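Local coordinates for protein SVS_variant_AS1 (Streptomyces sp. CWA1, PDB 6TJA) that probably cyclises geranylgeranyl diphosphate to spiroviolene, as an engineered, ancestrally reconstructed class I terpene cyclase, at residues 113-118 against 152-157; 146-151 against 194-199. All coordinates share one frame; numbering follows the deposited sequence.

Overall arrangement
Packing in an all-helical terpene cyclase fold is illustrated here by one long helix, 143-169, that meets different partners at successive turns. In contact 2 its residues 146-151 pack on the short helix 195-199, and in contact 1 residues 152-157 face the end of helix 100-115. The centres of the contacts lie about 12 Å apart, and the two contacts touch directly: Glu115 OE1 forms a salt bridge with Arg147 NH1 at 2.8 Å, and Leu114 CD2 packs on Phe149 CE2 at 4.1 Å. A diethylene glycol molecule, probably from the crystallisation liquor, lies near Glu196; such molecules often mark pockets. Helix 143-169 also faces the second subunit, where His151 stacks on His151 of that chain.

Contact 1: residues 113-118 against 152-157; sequences ALEAPS and AHRAWL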
loop_
_atom_site.group_PDB
_atom_site.type_symbol
_atom_site.label_atom_id
_atom_site.label_comp_id
_atom_site.label_asym_id
_atom_site.label_seq_id
_atom_site.Cartn_x
_atom_site.Cartn_y
_atom_site.Cartn_z
ATOM N N ALA A 113 -10.652 -3.284 6.970
ATOM C CA ALA A 113 -10.846 -3.650 8.397
ATOM C C ALA A 113 -9.659 -3.194 9.249
ATOM O O ALA A 113 -9.882 -2.775 10.418
ATOM C CB ALA A 113 -11.047 -5.139 8.513
ATOM N N LEU A 114 -8.442 -3.300 8.703
ATOM C CA LEU A 114 -7.188 -2.897 9.398
ATOM C C LEU A 114 -7.175 -1.374 9.596
ATOM O O LEU A 114 -6.669 -0.944 10.625
ATOM C CB LEU A 114 -5.979 -3.361 8.579
ATOM C CG LEU A 114 -4.615 -2.958 9.127
ATOM C CD1 LEU A 114 -4.411 -3.465 10.563
ATOM C CD2 LEU A 114 -3.497 -3.469 8.216
ATOM N N GLU A 115 -7.718 -0.616 8.638
ATOM C CA GLU A 115 -7.660 0.864 8.595
ATOM C C GLU A 115 -8.901 1.497 9.241
ATOM O O GLU A 115 -8.801 2.651 9.638
ATOM C CB GLU A 115 -7.562 1.347 7.147
ATOM C CG GLU A 115 -6.282 0.882 6.489
ATOM C CD GLU A 115 -5.878 1.536 5.184
ATOM O OE1 GLU A 115 -5.957 2.780 5.089
ATOM O OE2 GLU A 115 -5.409 0.787 4.290
ATOM N N ALA A 116 -9.985 0.765 9.332
ATOM C CA ALA A 116 -11.226 1.258 9.867
ATOM C C ALA A 116 -11.793 0.347 10.921
ATOM O O ALA A 116 -12.262 -0.691 10.623
ATOM C CB ALA A 116 -12.210 1.413 8.745
ATOM N N PRO A 117 -11.757 0.770 12.164
ATOM C CA PRO A 117 -12.255 0.029 13.317
ATOM C C PRO A 117 -13.749 -0.199 13.288
ATOM O O PRO A 117 -14.188 -1.138 13.870
ATOM C CB PRO A 117 -11.869 0.905 14.500
ATOM C CG PRO A 117 -10.857 1.809 14.000
ATOM C CD PRO A 117 -11.112 2.016 12.554
ATOM N N SER A 118 -14.489 0.644 12.598
ATOM C CA SER A 118 -15.968 0.502 12.481
ATOM C C SER A 118 -16.331 -0.607 11.478
ATOM O O SER A 118 -17.483 -1.077 11.485
ATOM C CB SER A 118 -16.623 1.816 12.131
ATOM O OG SER A 118 -16.055 2.396 10.965
ATOM N N ALA A 152 2.605 -1.340 4.832
ATOM C CA ALA A 152 3.417 -2.568 4.673
ATOM C C ALA A 152 2.469 -3.746 4.409
ATOM O O ALA A 152 2.783 -4.591 3.518
ATOM C CB ALA A 152 4.282 -2.815 5.897
ATOM N N HIS A 153 1.350 -3.743 5.117
ATOM C CA HIS A 153 0.305 -4.719 5.028
ATOM C C HIS A 153 -0.352 -4.779 3.655
ATOM O O HIS A 153 -0.544 -5.822 3.134
ATOM C CB HIS A 153 -0.716 -4.438 6.103
ATOM C CG HIS A 153 -1.673 -5.545 6.364
ATOM N ND1 HIS A 153 -2.846 -5.688 5.674
ATOM C CD2 HIS A 153 -1.678 -6.506 7.308
ATOM C CE1 HIS A 153 -3.520 -6.701 6.164
ATOM N NE2 HIS A 153 -2.835 -7.210 7.157
ATOM N N ARG A 154 -0.681 -3.637 3.088
ATOM C CA ARG A 154 -1.247 -3.620 1.777
ATOM C C ARG A 154 -0.201 -4.082 0.782
ATOM O O ARG A 154 -0.526 -4.730 -0.138
ATOM C CB ARG A 154 -1.813 -2.262 1.358
ATOM C CG ARG A 154 -2.417 -2.330 -0.036
ATOM C CD ARG A 154 -3.390 -1.266 -0.473
ATOM N NE ARG A 154 -3.202 -0.093 0.286
ATOM C CZ ARG A 154 -4.080 0.501 1.049
ATOM N NH1 ARG A 154 -5.316 0.141 1.125
ATOM N NH2 ARG A 154 -3.679 1.540 1.681
ATOM N N ALA A 155 1.053 -3.755 1.016
ATOM C CA ALA A 155 2.144 -4.152 0.097
ATOM C C ALA A 155 2.216 -5.687 0.041
ATOM O O ALA A 155 2.254 -6.220 -1.079
ATOM C CB ALA A 155 3.443 -3.507 0.504
ATOM N N TRP A 156 2.123 -6.360 1.204
ATOM C CA TRP A 156 2.147 -7.840 1.303
ATOM C C TRP A 156 0.934 -8.445 0.577
ATOM O O TRP A 156 1.118 -9.415 -0.219
ATOM C CB TRP A 156 2.243 -8.280 2.765
ATOM C CG TRP A 156 1.686 -9.644 3.010
ATOM C CD1 TRP A 156 2.170 -10.824 2.537
ATOM C CD2 TRP A 156 0.526 -9.972 3.796
ATOM N NE1 TRP A 156 1.376 -11.854 2.935
ATOM C CE2 TRP A 156 0.367 -11.367 3.724
ATOM C CE3 TRP A 156 -0.400 -9.226 4.524
ATOM C CZ2 TRP A 156 -0.667 -12.030 4.374
ATOM C CZ3 TRP A 156 -1.430 -9.880 5.150
ATOM C CH2 TRP A 156 -1.572 -11.259 5.048
ATOM N N LEU A 157 -0.267 -7.907 0.801
ATOM C CA LEU A 157 -1.486 -8.389 0.115
ATOM C C LEU A 157 -1.340 -8.254 -1.409
ATOM O O LEU A 157 -1.728 -9.215 -2.056
ATOM C CB LEU A 157 -2.727 -7.676 0.636
ATOM C CG LEU A 157 -3.114 -8.009 2.080
ATOM C CD1 LEU A 157 -4.237 -7.097 2.551
ATOM C CD2 LEU A 157 -3.513 -9.463 2.218
HETATM O O HOH W 1 -5.567 3.681 2.828
#
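Leu114 and His153 make the CH-pi half of this contact, their side chains approaching from opposite directions. The methyl CD2 of Leu114 sits over one face of the imidazole, 3.5 Å from the ring centroid and 18° off the normal; it leans toward the rim, and its closest atom is His153 CG at 3.3 Å. Trp156 CZ3 covers the opposite face, which sandwiches the ring, and Gln111 OE1 is hydrogen-bonded to His153 ND1, probably fixing its rotation.

The polar half is a salt bridge. Glu115 OE2 lies 3.2 Å from Arg154 NH2 and equally far from NH1, yet it approaches the guanidinium obliquely, the two flat groups being turned 64° apart. The arginine chain runs extended as far as CD, then bends at chi3 (23°), an unusual and perhaps uncertain torsion. One water adds a second link, donating to Glu115 OE1 and accepting from Arg154 NH2 at 3.1 Å. Gln111 NE2 also bonds Glu115 OE2.

Within the all-alpha terpene synthase fold, this CH-pi contact beside a buried, water-bridged ion pair joins the C-terminal end of helix 100-115 to helix 143-169, with Leu130 and Ala134 of helix 126-140 packed against Leu114.

Contact 2: residues 146-151 against 194-199; sequences VRRFVH and MLEIAT
Phe149 and Met194 bring the two backbones closest, their CA atoms 6.6 Å apart, where helix 143-169 passes Met194, beside the short helix 195-199. Their side chains lie alongside each other and point the same way. Met194 CG touches the ring at Phe149 CE1, 3.6 Å away, coming in obliquely; the sulfur SD stands 5.1 Å from the centroid and 52° off the ring normal, a Met-aromatic contact at a slant. The aromatic ring reaches this neighbour with CG trans to its own nitrogen (chi1 178°). Three residues beyond the methionine, Ile197 sends CD1 to within 4.2 Å of Phe149 CB, so that the phenylalanine is met at both its root and its ring.

On a separate flank of the helix, the extended chain of Arg148 crosses Glu196 at about a right angle. Its NH1 donates to Glu196 OE1 at 3.0 Å, with an N-H...O angle of 149°, within a salt bridge. The acceptor lies near the guanidinium plane, whereas the nitrogen meets the carboxylate from above its plane. The pair is anchored further by the backbone of Val203, whose O accepts from Arg148 NH1 and whose N donates to Glu196 OE2; Asp205 forms a salt bridge with Arg148 NH2.

In this packing of a long helix on a short one within the alpha-helical terpene synthase fold, Phe137 of helix 126-140 packs edge-to-face with Phe149, and Thr76 of helix 70-91 touches both Met194 and Ile197.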
loop_
_atom_site.group_PDB
_atom_site.type_symbol
_atom_site.label_atom_id
_atom_site.label_comp_id
_atom_site.label_asym_id
_atom_site.label_seq_id
_atom_site.Cartn_x
_atom_site.Cartn_y
_atom_site.Cartn_z
ATOM N N VAL A 146 1.550 3.236 13.078
ATOM C CA VAL A 146 0.359 2.466 12.613
ATOM C C VAL A 146 0.242 2.597 11.079
ATOM O O VAL A 146 0.037 1.563 10.418
ATOM C CB VAL A 146 -0.921 2.866 13.359
ATOM C CG1 VAL A 146 -2.161 2.284 12.714
ATOM C CG2 VAL A 146 -0.858 2.446 14.825
ATOM N N ARG A 147 0.448 3.779 10.505
ATOM C CA ARG A 147 0.305 3.941 9.042
ATOM C C ARG A 147 1.443 3.202 8.343
ATOM O O ARG A 147 1.193 2.620 7.291
ATOM C CB ARG A 147 0.276 5.406 8.621
ATOM C CG ARG A 147 -1.031 6.117 8.938
ATOM C CD ARG A 147 -2.296 5.493 8.369
ATOM N NE ARG A 147 -2.455 5.653 6.934
ATOM C CZ ARG A 147 -3.411 5.060 6.219
ATOM N NH1 ARG A 147 -4.269 4.247 6.814
ATOM N NH2 ARG A 147 -3.505 5.289 4.919
ATOM N N ARG A 148 2.645 3.232 8.903
ATOM C CA ARG A 148 3.787 2.477 8.346
ATOM C C ARG A 148 3.378 1.002 8.288
ATOM O O ARG A 148 3.642 0.385 7.240
ATOM C CB ARG A 148 5.066 2.731 9.149
ATOM C CG ARG A 148 5.594 4.157 9.030
ATOM C CD ARG A 148 6.789 4.417 9.934
ATOM N NE ARG A 148 7.269 5.786 9.846
ATOM C CZ ARG A 148 8.319 6.291 10.510
ATOM N NH1 ARG A 148 9.058 5.536 11.307
ATOM N NH2 ARG A 148 8.655 7.553 10.335
ATOM N N PHE A 149 2.687 0.491 9.318
ATOM C CA PHE A 149 2.279 -0.940 9.380
ATOM C C PHE A 149 1.177 -1.220 8.337
ATOM O O PHE A 149 1.280 -2.219 7.562
ATOM C CB PHE A 149 1.847 -1.380 10.780
ATOM C CG PHE A 149 1.402 -2.819 10.789
ATOM C CD1 PHE A 149 2.332 -3.845 10.763
ATOM C CD2 PHE A 149 0.053 -3.151 10.708
ATOM C CE1 PHE A 149 1.929 -5.173 10.677
ATOM C CE2 PHE A 149 -0.348 -4.479 10.632
ATOM C CZ PHE A 149 0.587 -5.482 10.620
ATOM N N VAL A 150 0.175 -0.336 8.300
ATOM C CA VAL A 150 -0.991 -0.437 7.390
ATOM C C VAL A 150 -0.461 -0.535 5.957
ATOM O O VAL A 150 -0.966 -1.366 5.182
ATOM C CB VAL A 150 -1.940 0.763 7.574
ATOM C CG1 VAL A 150 -2.894 0.910 6.410
ATOM C CG2 VAL A 150 -2.699 0.698 8.890
ATOM N N HIS A 151 0.490 0.317 5.597
ATOM C CA HIS A 151 1.012 0.422 4.208
ATOM C C HIS A 151 1.848 -0.826 3.874
ATOM O O HIS A 151 1.820 -1.274 2.725
ATOM C CB HIS A 151 1.804 1.729 4.051
ATOM C CG HIS A 151 0.962 2.945 3.951
ATOM N ND1 HIS A 151 -0.219 2.964 3.224
ATOM C CD2 HIS A 151 1.131 4.191 4.426
ATOM C CE1 HIS A 151 -0.757 4.171 3.311
ATOM N NE2 HIS A 151 0.057 4.944 4.027
ATOM N N MET A 194 6.771 -3.929 12.122
ATOM C CA MET A 194 6.377 -4.057 13.554
ATOM C C MET A 194 7.570 -3.877 14.510
ATOM O O MET A 194 7.317 -3.841 15.713
ATOM C CB MET A 194 5.766 -5.423 13.842
ATOM C CG MET A 194 4.503 -5.688 13.089
ATOM S SD MET A 194 3.743 -7.119 13.802
ATOM C CE MET A 194 4.822 -8.450 13.289
ATOM N N LEU A 195 8.800 -3.742 14.049
ATOM C CA LEU A 195 9.948 -3.553 14.929
ATOM C C LEU A 195 9.809 -2.345 15.849
ATOM O O LEU A 195 9.969 -2.447 17.009
ATOM C CB LEU A 195 11.251 -3.481 14.152
ATOM C CG LEU A 195 11.891 -4.728 13.567
ATOM C CD1 LEU A 195 12.995 -4.481 12.564
ATOM C CD2 LEU A 195 12.334 -5.717 14.618
ATOM N N GLU A 196 9.474 -1.221 15.267
ATOM C CA GLU A 196 9.265 0.036 15.918
ATOM C C GLU A 196 8.194 -0.033 16.975
ATOM O O GLU A 196 8.277 0.585 17.983
ATOM C CB GLU A 196 8.737 0.969 14.861
ATOM C CG GLU A 196 9.662 2.030 14.454
ATOM C CD GLU A 196 8.938 3.131 13.792
ATOM O OE1 GLU A 196 8.499 2.975 12.677
ATOM O OE2 GLU A 196 8.836 4.168 14.399
ATOM N N ILE A 197 7.153 -0.761 16.654
ATOM C CA ILE A 197 5.959 -0.962 17.522
ATOM C C ILE A 197 6.376 -1.824 18.721
ATOM O O ILE A 197 5.973 -1.502 19.844
ATOM C CB ILE A 197 4.786 -1.533 16.699
ATOM C CG1 ILE A 197 4.360 -0.536 15.608
ATOM C CG2 ILE A 197 3.627 -1.901 17.600
ATOM C CD1 ILE A 197 3.273 -1.031 14.708
ATOM N N ALA A 198 7.134 -2.871 18.534
ATOM C CA ALA A 198 7.511 -3.710 19.638
ATOM C C ALA A 198 8.427 -2.995 20.624
ATOM O O ALA A 198 8.256 -3.026 21.793
ATOM C CB ALA A 198 8.194 -4.943 19.131
ATOM N N THR A 199 9.353 -2.293 20.031
ATOM C CA THR A 199 10.438 -1.569 20.608
ATOM C C THR A 199 10.118 -0.190 21.210
ATOM O O THR A 199 10.675 0.185 22.172
ATOM C CB THR A 199 11.436 -1.540 19.444
ATOM O OG1 THR A 199 12.467 -2.496 19.616
ATOM C CG2 THR A 199 11.930 -0.295 19.105
#